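Long-range contacts in nigritoxine (Vibrio nigripulchritudo, PDB 5M41), which acts as a bacterial toxin against crustaceans and insects and has a fold not seen before: residues K34-I45 against L177-L185; V221-F232 against K256-N266. All coordinates share one frame; numbering follows the deposited sequence.

Interaction 1 (K34-I45 against L177-L185); sequences KEAQQNLYQFAI and LSKILVERL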
loop_
_atom_site.group_PDB
_atom_site.type_symbol
_atom_site.label_atom_id
_atom_site.label_comp_id
_atom_site.label_asym_id
_atom_site.label_seq_id
_atom_site.Cartn_x
_atom_site.Cartn_y
_atom_site.Cartn_z
ATOM N N LYS A 34 0.041 22.326 26.862
ATOM C CA LYS A 34 0.620 22.507 28.207
ATOM C C LYS A 34 0.149 21.435 29.197
ATOM O O LYS A 34 0.959 20.858 29.944
ATOM C CB LYS A 34 0.285 23.897 28.748
ATOM C CG LYS A 34 1.291 24.981 28.370
ATOM C CD LYS A 34 2.364 25.146 29.456
ATOM C CE LYS A 34 1.986 26.187 30.508
ATOM N NZ LYS A 34 2.671 25.904 31.797
ATOM N N GLU A 35 -1.146 21.137 29.163
ATOM C CA GLU A 35 -1.731 20.088 30.012
ATOM C C GLU A 35 -1.060 18.712 29.811
ATOM O O GLU A 35 -0.724 18.023 30.787
ATOM C CB GLU A 35 -3.250 19.997 29.751
ATOM C CG GLU A 35 -3.971 18.983 30.638
ATOM C CD GLU A 35 -5.442 18.694 30.241
ATOM O OE1 GLU A 35 -6.024 19.347 29.327
ATOM O OE2 GLU A 35 -6.022 17.771 30.851
ATOM N N ALA A 36 -0.903 18.313 28.548
ATOM C CA ALA A 36 -0.221 17.057 28.175
ATOM C C ALA A 36 1.262 17.046 28.594
ATOM O O ALA A 36 1.772 16.014 29.011
ATOM C CB ALA A 36 -0.342 16.802 26.680
ATOM N N GLN A 37 1.954 18.178 28.451
ATOM C CA GLN A 37 3.349 18.292 28.950
ATOM C C GLN A 37 3.446 18.127 30.483
ATOM O O GLN A 37 4.351 17.459 30.962
ATOM C CB GLN A 37 4.022 19.621 28.522
ATOM C CG GLN A 37 4.081 19.841 26.995
ATOM C CD GLN A 37 4.456 21.271 26.615
ATOM O OE1 GLN A 37 4.221 22.204 27.378
ATOM N NE2 GLN A 37 5.033 21.448 25.426
ATOM N N GLN A 38 2.541 18.760 31.237
ATOM C CA GLN A 38 2.455 18.571 32.688
ATOM C C GLN A 38 2.200 17.104 33.039
ATOM O O GLN A 38 2.831 16.538 33.967
ATOM C CB GLN A 38 1.348 19.465 33.291
ATOM C CG GLN A 38 1.668 20.951 33.123
ATOM C CD GLN A 38 0.548 21.879 33.543
ATOM O OE1 GLN A 38 -0.478 21.445 34.045
ATOM N NE2 GLN A 38 0.741 23.166 33.322
ATOM N N ASN A 39 1.268 16.497 32.310
ATOM C CA ASN A 39 0.944 15.089 32.509
ATOM C C ASN A 39 2.184 14.224 32.254
ATOM O O ASN A 39 2.449 13.273 32.981
ATOM C CB ASN A 39 -0.143 14.644 31.533
ATOM C CG ASN A 39 -1.538 15.115 31.920
ATOM O OD1 ASN A 39 -2.475 14.957 31.142
ATOM N ND2 ASN A 39 -1.677 15.717 33.064
ATOM N N LEU A 40 2.908 14.528 31.179
ATOM C CA LEU A 40 4.163 13.818 30.898
ATOM C C LEU A 40 5.105 13.903 32.119
ATOM O O LEU A 40 5.665 12.877 32.576
ATOM C CB LEU A 40 4.825 14.422 29.653
ATOM C CG LEU A 40 6.071 13.847 28.997
ATOM C CD1 LEU A 40 6.240 14.458 27.588
ATOM C CD2 LEU A 40 7.312 14.191 29.821
ATOM N N TYR A 41 5.330 15.121 32.615
ATOM C CA TYR A 41 6.224 15.258 33.776
ATOM C C TYR A 41 5.653 14.549 35.004
ATOM O O TYR A 41 6.386 13.891 35.757
ATOM C CB TYR A 41 6.506 16.723 34.078
ATOM C CG TYR A 41 7.843 17.177 33.479
ATOM C CD1 TYR A 41 9.048 16.716 34.006
ATOM C CD2 TYR A 41 7.893 18.031 32.373
ATOM C CE1 TYR A 41 10.270 17.109 33.464
ATOM C CE2 TYR A 41 9.116 18.433 31.835
ATOM C CZ TYR A 41 10.300 17.968 32.389
ATOM O OH TYR A 41 11.530 18.379 31.879
ATOM N N GLN A 42 4.330 14.655 35.164
ATOM C CA GLN A 42 3.650 14.059 36.289
ATOM C C GLN A 42 3.882 12.552 36.317
ATOM O O GLN A 42 4.161 11.999 37.383
ATOM C CB GLN A 42 2.162 14.365 36.216
ATOM C CG GLN A 42 1.354 13.817 37.358
ATOM C CD GLN A 42 1.111 14.867 38.397
ATOM O OE1 GLN A 42 2.004 15.657 38.725
ATOM N NE2 GLN A 42 -0.102 14.896 38.925
ATOM N N PHE A 43 3.751 11.892 35.157
ATOM C CA PHE A 43 3.987 10.445 35.075
ATOM C C PHE A 43 5.440 10.062 35.345
ATOM O O PHE A 43 5.688 9.038 35.982
ATOM C CB PHE A 43 3.557 9.875 33.720
ATOM C CG PHE A 43 2.060 9.721 33.559
ATOM C CD1 PHE A 43 1.303 9.022 34.507
ATOM C CD2 PHE A 43 1.413 10.217 32.417
ATOM C CE1 PHE A 43 -0.078 8.856 34.360
ATOM C CE2 PHE A 43 0.035 10.044 32.255
ATOM C CZ PHE A 43 -0.715 9.371 33.230
ATOM N N ALA A 44 6.393 10.864 34.833
ATOM C CA ALA A 44 7.809 10.702 35.183
ATOM C C ALA A 44 8.055 10.758 36.706
ATOM O O ALA A 44 8.782 9.917 37.267
ATOM C CB ALA A 44 8.674 11.742 34.472
ATOM N N ILE A 45 7.471 11.759 37.358
ATOM C CA ILE A 45 7.556 11.890 38.814
ATOM C C ILE A 45 6.997 10.637 39.497
ATOM O O ILE A 45 7.658 10.048 40.369
ATOM C CB ILE A 45 6.823 13.138 39.331
ATOM C CG1 ILE A 45 7.494 14.403 38.798
ATOM C CG2 ILE A 45 6.867 13.200 40.863
ATOM C CD1 ILE A 45 6.607 15.638 38.921
ATOM N N LEU A 177 4.073 20.847 41.158
ATOM C CA LEU A 177 5.423 20.551 40.686
ATOM C C LEU A 177 5.504 20.359 39.170
ATOM O O LEU A 177 6.393 20.916 38.524
ATOM C CB LEU A 177 6.010 19.350 41.432
ATOM C CG LEU A 177 7.413 18.848 41.061
ATOM C CD1 LEU A 177 8.491 19.947 41.200
ATOM C CD2 LEU A 177 7.774 17.604 41.862
ATOM N N SER A 178 4.603 19.562 38.598
ATOM C CA SER A 178 4.764 19.240 37.186
ATOM C C SER A 178 4.619 20.494 36.327
ATOM O O SER A 178 5.288 20.627 35.326
ATOM C CB SER A 178 3.831 18.095 36.762
ATOM O OG SER A 178 2.470 18.509 36.800
ATOM N N LYS A 179 3.809 21.453 36.772
ATOM C CA LYS A 179 3.639 22.712 36.054
ATOM C C LYS A 179 4.967 23.483 36.073
ATOM O O LYS A 179 5.408 23.991 35.045
ATOM C CB LYS A 179 2.539 23.547 36.728
ATOM C CG LYS A 179 2.301 24.941 36.141
ATOM C CD LYS A 179 0.863 25.401 36.447
ATOM C CE LYS A 179 0.356 26.498 35.512
ATOM N NZ LYS A 179 1.195 27.724 35.574
ATOM N N ILE A 180 5.582 23.578 37.251
ATOM C CA ILE A 180 6.824 24.341 37.408
ATOM C C ILE A 180 7.917 23.713 36.553
ATOM O O ILE A 180 8.720 24.431 35.970
ATOM C CB ILE A 180 7.300 24.466 38.895
ATOM C CG1 ILE A 180 6.252 25.133 39.822
ATOM C CG2 ILE A 180 8.634 25.241 39.017
ATOM C CD1 ILE A 180 5.627 26.387 39.272
ATOM N N LEU A 181 7.975 22.382 36.509
ATOM C CA LEU A 181 8.989 21.686 35.677
ATOM C C LEU A 181 8.827 21.965 34.192
ATOM O O LEU A 181 9.816 22.162 33.476
ATOM C CB LEU A 181 8.961 20.171 35.927
ATOM C CG LEU A 181 9.536 19.718 37.278
ATOM C CD1 LEU A 181 8.965 18.358 37.662
ATOM C CD2 LEU A 181 11.058 19.654 37.254
ATOM N N VAL A 182 7.587 21.960 33.730
ATOM C CA VAL A 182 7.279 22.336 32.331
ATOM C C VAL A 182 7.741 23.762 32.070
ATOM O O VAL A 182 8.408 24.025 31.053
ATOM C CB VAL A 182 5.772 22.194 32.028
ATOM C CG1 VAL A 182 5.370 22.919 30.725
ATOM C CG2 VAL A 182 5.414 20.706 31.958
ATOM N N GLU A 183 7.426 24.674 32.995
ATOM C CA GLU A 183 7.796 26.081 32.772
ATOM C C GLU A 183 9.315 26.235 32.842
ATOM O O GLU A 183 9.872 27.042 32.132
ATOM C CB GLU A 183 7.077 27.019 33.774
ATOM C CG GLU A 183 5.588 27.181 33.449
ATOM C CD GLU A 183 4.709 27.571 34.644
ATOM O OE1 GLU A 183 5.058 27.313 35.817
ATOM O OE2 GLU A 183 3.606 28.092 34.401
ATOM N N ARG A 184 9.977 25.466 33.705
ATOM C CA ARG A 184 11.450 25.497 33.762
ATOM C C ARG A 184 12.104 25.025 32.457
ATOM O O ARG A 184 13.034 25.647 31.965
ATOM C CB ARG A 184 11.970 24.707 34.994
ATOM C CG ARG A 184 13.466 24.402 34.963
ATOM C CD ARG A 184 14.343 25.650 35.010
ATOM N NE ARG A 184 15.678 25.310 34.552
ATOM C CZ ARG A 184 16.745 26.086 34.658
ATOM N NH1 ARG A 184 16.657 27.302 35.194
ATOM N NH2 ARG A 184 17.905 25.644 34.186
ATOM N N LEU A 185 11.602 23.938 31.877
ATOM C CA LEU A 185 12.144 23.436 30.622
ATOM C C LEU A 185 11.927 24.475 29.500
ATOM O O LEU A 185 12.826 24.752 28.705
ATOM C CB LEU A 185 11.519 22.062 30.289
ATOM C CG LEU A 185 11.869 21.429 28.938
ATOM C CD1 LEU A 185 13.397 21.271 28.853
ATOM C CD2 LEU A 185 11.150 20.095 28.696
HETATM O O HOH W 1 12.027 20.555 33.828
HETATM O O HOH W 2 2.688 17.991 40.134
#
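Ser-178, with only a short hydroxymethyl side chain, serves as a knob in this helix-helix contact, set among Gln-38, Tyr-41, Gln-42 and Ile-45. Its CB comes to 3.4 Å from Gln-38 O, and so small a residue suits the point where the two backbones draw nearest. The helices cross steeply, at 113°, with their axes 8.3 Å apart. Val-182 and Tyr-41 are the other knobs. Val-182 uses both branches: CG1, anti to its backbone N (chi1 165°), turns to the aliphatic part of Lys-34 and to Gln-37, while CG2 presses on the backbone near Gln-38. The Tyr-41 ring takes Leu-181 CB over the centre of one face, a CH-pi contact 4.0 Å from the centroid, and Leu-185 CD2 at its edge. Its hydroxyl stays polar: OH bonds to Asn-85 and accepts from a water that also donates to Leu-181 O. A second water links Gln-42 OE1 to Ser-178 N. Ile-45 CD1 touches both Leu-177 CD2 and Leu-181 CD1. Tyr-29 of helix 22-30 touches Tyr-41, Val-182 and Leu-185, and helix 195-203 packs on Leu-185, so the crossing belongs to a cluster of helices.

Toward solvent, Lys-179 NZ binds Glu-183 OE2 at 2.7 Å, on the syn side, 27° out of the carboxylate plane. Lys-34 NZ reaches the same oxygen from the other helix, more loosely, at 3.5 Å. Sharing by two lysines probably favours the charged form of Glu-183. Interlocking knobs and apolar contact make up most of the crossing, supplemented by bridging waters and this charge network.

Interaction 2 (V221-F232 against K256-N266); sequences VSASGIPFQLEF and KYFDLLVASTN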
loop_
_atom_site.group_PDB
_atom_site.type_symbol
_atom_site.label_atom_id
_atom_site.label_comp_id
_atom_site.label_asym_id
_atom_site.label_seq_id
_atom_site.Cartn_x
_atom_site.Cartn_y
_atom_site.Cartn_z
ATOM N N VAL A 221 -4.854 5.332 31.089
ATOM C CA VAL A 221 -4.690 6.755 31.289
ATOM C C VAL A 221 -6.021 7.459 31.046
ATOM O O VAL A 221 -6.829 7.016 30.216
ATOM C CB VAL A 221 -3.603 7.251 30.318
ATOM C CG1 VAL A 221 -3.478 8.786 30.332
ATOM C CG2 VAL A 221 -2.290 6.578 30.686
ATOM N N SER A 222 -6.254 8.547 31.768
ATOM C CA SER A 222 -7.470 9.335 31.598
ATOM C C SER A 222 -7.494 10.096 30.285
ATOM O O SER A 222 -6.464 10.573 29.839
ATOM C CB SER A 222 -7.619 10.315 32.771
ATOM O OG SER A 222 -7.915 9.578 33.961
ATOM N N ALA A 223 -8.660 10.219 29.657
ATOM C CA ALA A 223 -8.766 11.120 28.504
ATOM C C ALA A 223 -9.729 12.255 28.846
ATOM O O ALA A 223 -10.925 12.025 29.115
ATOM C CB ALA A 223 -9.205 10.386 27.231
ATOM N N SER A 224 -9.177 13.467 28.883
ATOM C CA SER A 224 -9.932 14.688 29.161
ATOM C C SER A 224 -10.870 14.509 30.366
ATOM O O SER A 224 -12.094 14.627 30.246
ATOM C CB SER A 224 -10.680 15.132 27.896
ATOM O OG SER A 224 -9.748 15.411 26.858
ATOM N N GLY A 225 -10.276 14.178 31.512
ATOM C CA GLY A 225 -11.018 13.992 32.760
ATOM C C GLY A 225 -11.849 12.721 32.933
ATOM O O GLY A 225 -12.372 12.481 34.010
ATOM N N ILE A 226 -11.982 11.912 31.887
ATOM C CA ILE A 226 -12.654 10.618 31.975
ATOM C C ILE A 226 -11.616 9.500 32.217
ATOM O O ILE A 226 -10.742 9.275 31.378
ATOM C CB ILE A 226 -13.470 10.337 30.694
ATOM C CG1 ILE A 226 -14.432 11.507 30.435
ATOM C CG2 ILE A 226 -14.231 9.016 30.820
ATOM C CD1 ILE A 226 -15.145 11.455 29.100
ATOM N N PRO A 227 -11.714 8.800 33.366
ATOM C CA PRO A 227 -10.718 7.795 33.751
ATOM C C PRO A 227 -10.768 6.518 32.912
ATOM O O PRO A 227 -11.764 6.242 32.273
ATOM C CB PRO A 227 -11.078 7.494 35.218
ATOM C CG PRO A 227 -12.571 7.734 35.280
ATOM C CD PRO A 227 -12.818 8.896 34.355
ATOM N N PHE A 228 -9.656 5.779 32.891
ATOM C CA PHE A 228 -9.545 4.445 32.291
ATOM C C PHE A 228 -9.797 4.370 30.797
ATOM O O PHE A 228 -10.371 3.392 30.321
ATOM C CB PHE A 228 -10.466 3.434 33.002
ATOM C CG PHE A 228 -10.608 3.671 34.487
ATOM C CD1 PHE A 228 -9.491 3.822 35.296
ATOM C CD2 PHE A 228 -11.872 3.738 35.065
ATOM C CE1 PHE A 228 -9.625 4.046 36.663
ATOM C CE2 PHE A 228 -12.019 3.953 36.421
ATOM C CZ PHE A 228 -10.899 4.103 37.223
ATOM N N GLN A 229 -9.354 5.373 30.054
ATOM C CA GLN A 229 -9.687 5.462 28.636
ATOM C C GLN A 229 -8.583 4.968 27.704
ATOM O O GLN A 229 -8.856 4.421 26.655
ATOM C CB GLN A 229 -10.079 6.896 28.289
ATOM C CG GLN A 229 -11.322 7.356 29.037
ATOM C CD GLN A 229 -12.532 6.508 28.665
ATOM O OE1 GLN A 229 -12.928 6.490 27.526
ATOM N NE2 GLN A 229 -13.070 5.757 29.620
ATOM N N LEU A 230 -7.334 5.117 28.105
ATOM C CA LEU A 230 -6.265 4.912 27.165
ATOM C C LEU A 230 -5.291 3.860 27.676
ATOM O O LEU A 230 -4.464 4.146 28.535
ATOM C CB LEU A 230 -5.548 6.260 26.901
ATOM C CG LEU A 230 -6.373 7.379 26.249
ATOM C CD1 LEU A 230 -5.591 8.701 26.280
ATOM C CD2 LEU A 230 -6.770 7.030 24.818
ATOM N N GLU A 231 -5.397 2.653 27.137
ATOM C CA GLU A 231 -4.518 1.552 27.512
ATOM C C GLU A 231 -3.092 1.835 27.052
ATOM O O GLU A 231 -2.892 2.343 25.971
ATOM C CB GLU A 231 -4.999 0.263 26.845
ATOM C CG GLU A 231 -4.429 -1.016 27.460
ATOM C CD GLU A 231 -4.777 -2.268 26.649
ATOM O OE1 GLU A 231 -4.470 -3.393 27.103
ATOM O OE2 GLU A 231 -5.353 -2.130 25.551
ATOM N N PHE A 232 -2.116 1.497 27.878
ATOM C CA PHE A 232 -0.725 1.670 27.512
ATOM C C PHE A 232 0.166 0.743 28.333
ATOM O O PHE A 232 0.005 0.642 29.549
ATOM C CB PHE A 232 -0.297 3.124 27.761
ATOM C CG PHE A 232 1.130 3.410 27.367
ATOM C CD1 PHE A 232 1.485 3.515 26.026
ATOM C CD2 PHE A 232 2.111 3.555 28.334
ATOM C CE1 PHE A 232 2.800 3.765 25.653
ATOM C CE2 PHE A 232 3.431 3.801 27.975
ATOM C CZ PHE A 232 3.772 3.903 26.628
ATOM N N LYS A 256 4.278 6.018 19.963
ATOM C CA LYS A 256 2.990 5.560 20.538
ATOM C C LYS A 256 2.677 6.326 21.840
ATOM O O LYS A 256 1.552 6.757 22.061
ATOM C CB LYS A 256 2.976 4.044 20.768
ATOM C CG LYS A 256 1.631 3.511 21.287
ATOM C CD LYS A 256 1.610 1.988 21.509
ATOM C CE LYS A 256 2.546 1.593 22.645
ATOM N NZ LYS A 256 2.922 0.153 22.624
ATOM N N TYR A 257 3.683 6.540 22.679
ATOM C CA TYR A 257 3.452 7.267 23.931
ATOM C C TYR A 257 3.070 8.740 23.665
ATOM O O TYR A 257 2.104 9.257 24.234
ATOM C CB TYR A 257 4.670 7.178 24.875
ATOM C CG TYR A 257 4.405 7.873 26.204
ATOM C CD1 TYR A 257 3.222 7.609 26.915
ATOM C CD2 TYR A 257 5.324 8.798 26.752
ATOM C CE1 TYR A 257 2.963 8.239 28.130
ATOM C CE2 TYR A 257 5.060 9.432 27.965
ATOM C CZ TYR A 257 3.879 9.142 28.645
ATOM O OH TYR A 257 3.581 9.757 29.838
ATOM N N PHE A 258 3.810 9.404 22.775
ATOM C CA PHE A 258 3.432 10.746 22.411
ATOM C C PHE A 258 2.016 10.812 21.848
ATOM O O PHE A 258 1.271 11.716 22.196
ATOM C CB PHE A 258 4.415 11.325 21.404
ATOM C CG PHE A 258 5.625 11.948 22.039
ATOM C CD1 PHE A 258 5.502 13.082 22.859
ATOM C CD2 PHE A 258 6.890 11.407 21.821
ATOM C CE1 PHE A 258 6.634 13.667 23.436
ATOM C CE2 PHE A 258 8.026 11.996 22.375
ATOM C CZ PHE A 258 7.900 13.133 23.182
ATOM N N ASP A 259 1.646 9.849 21.001
ATOM C CA ASP A 259 0.293 9.810 20.429
ATOM C C ASP A 259 -0.754 9.698 21.559
ATOM O O ASP A 259 -1.828 10.298 21.501
ATOM C CB ASP A 259 0.123 8.594 19.509
ATOM C CG ASP A 259 0.881 8.711 18.186
ATOM O OD1 ASP A 259 1.412 9.800 17.855
ATOM O OD2 ASP A 259 0.966 7.660 17.482
ATOM N N LEU A 260 -0.453 8.867 22.553
ATOM C CA LEU A 260 -1.350 8.693 23.693
ATOM C C LEU A 260 -1.535 10.000 24.476
ATOM O O LEU A 260 -2.654 10.337 24.889
ATOM C CB LEU A 260 -0.836 7.573 24.616
ATOM C CG LEU A 260 -1.744 7.360 25.856
ATOM C CD1 LEU A 260 -1.849 5.904 26.234
ATOM C CD2 LEU A 260 -1.256 8.180 27.053
ATOM N N LEU A 261 -0.431 10.712 24.707
ATOM C CA LEU A 261 -0.490 11.994 25.431
ATOM C C LEU A 261 -1.335 13.026 24.679
ATOM O O LEU A 261 -2.052 13.807 25.294
ATOM C CB LEU A 261 0.904 12.565 25.689
ATOM C CG LEU A 261 1.792 11.806 26.691
ATOM C CD1 LEU A 261 3.203 12.377 26.680
ATOM C CD2 LEU A 261 1.207 11.919 28.097
ATOM N N VAL A 262 -1.235 13.027 23.349
ATOM C CA VAL A 262 -2.112 13.890 22.546
ATOM C C VAL A 262 -3.575 13.436 22.711
ATOM O O VAL A 262 -4.457 14.264 22.933
ATOM C CB VAL A 262 -1.683 13.931 21.064
ATOM C CG1 VAL A 262 -2.695 14.716 20.214
ATOM C CG2 VAL A 262 -0.289 14.565 20.916
ATOM N N ALA A 263 -3.835 12.131 22.597
ATOM C CA ALA A 263 -5.218 11.638 22.778
ATOM C C ALA A 263 -5.747 11.938 24.163
ATOM O O ALA A 263 -6.942 12.134 24.316
ATOM C CB ALA A 263 -5.350 10.142 22.474
ATOM N N SER A 264 -4.872 11.993 25.169
ATOM C CA SER A 264 -5.344 12.240 26.531
ATOM C C SER A 264 -5.934 13.635 26.676
ATOM O O SER A 264 -6.831 13.835 27.485
ATOM C CB SER A 264 -4.240 12.039 27.581
ATOM O OG SER A 264 -3.350 13.149 27.556
ATOM N N THR A 265 -5.451 14.591 25.896
ATOM C CA THR A 265 -5.931 15.966 26.012
ATOM C C THR A 265 -6.814 16.392 24.825
ATOM O O THR A 265 -7.133 17.563 24.686
ATOM C CB THR A 265 -4.769 16.965 26.251
ATOM O OG1 THR A 265 -3.822 16.862 25.185
ATOM C CG2 THR A 265 -4.039 16.665 27.577
ATOM N N ASN A 266 -7.186 15.428 23.982
ATOM C CA ASN A 266 -8.230 15.559 22.934
ATOM C C ASN A 266 -7.871 14.989 21.562
ATOM O O ASN A 266 -6.899 15.423 20.953
ATOM C CB ASN A 266 -8.729 17.000 22.766
ATOM C CG ASN A 266 -10.097 17.220 23.379
ATOM O OD1 ASN A 266 -10.955 16.342 23.341
ATOM N ND2 ASN A 266 -10.310 18.408 23.936
#
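Leu-260 stands at the middle of the contact that hairpin 221-230 and the chain just after it make with the helix, its two methyls parted between different residues. CD1 lies 3.5 Å from Phe-232 CB and also meets Leu-230 CB, whereas CD2 rests on Val-221. A branched leucine suits this place because its methyls can meet Val-221 on one branch and Leu-230 and Phe-232 on the other. Leu-230 answers from the hairpin by sending CD1 against the helix, 3.5 Å from Ser-264 N and close to Ala-263 CB, where small side chains let it approach the backbone.

Phe-232 extends the apolar surface toward the start of helical segment 256-266. A chi1 of -178° swings its ring away from the backbone N, onto Tyr-257, whose CD1 sits over one face near the rim; the ring planes are inclined at 37°, so the pair is oblique. Lys-256 lays its aliphatic CE 3.7 Å from Phe-232 CE1.

The polar tie lies at the other end. Ser-224 N donates to Ser-264 O at 2.8 Å, in the carbonyl plane. Ser-264 OG turns back to Leu-261 O at 2.7 Å, which satisfies this buried hydroxyl within its own segment.

Behind these contacts, a type I' turn from Ala-223 to Ile-226 presents Ser-224, itself at positive phi (46°), followed by Gly-225, well suited to its own. A classic beta bulge lies here, Gln-229 N and Leu-230 N both bonding Val-221 O, and Leu-230 points to the helix. Tyr-257 is held through its OH by Ser-210 of helix 206-215. The chemistry is therefore divided: apolar side chains pack the hairpin on the helix, while Ser-264 O receives one good backbone bond and a weak one from Ser-224 OG.

Overall arrangement
Both contacts lie on the same side of the chain's centre, their own centres about 15 Å apart, and helix 34-54 connects them. One flank of it crosses helix 177-191 in interaction 1; other residues touch the helical segment of interaction 2, with Phe-43 against Tyr-257 and Ala-36 against Leu-261 and Thr-265. Helix 206-215 also touches both. Interaction 1 is the more buried and relies on knobs, waters and a salt-bridge network toward solvent; its Leu-185 side chain is about 11 Å from the bound magnesium ion. Interaction 2 is only partly buried, joins a hairpin to a helix, and includes a direct backbone hydrogen bond.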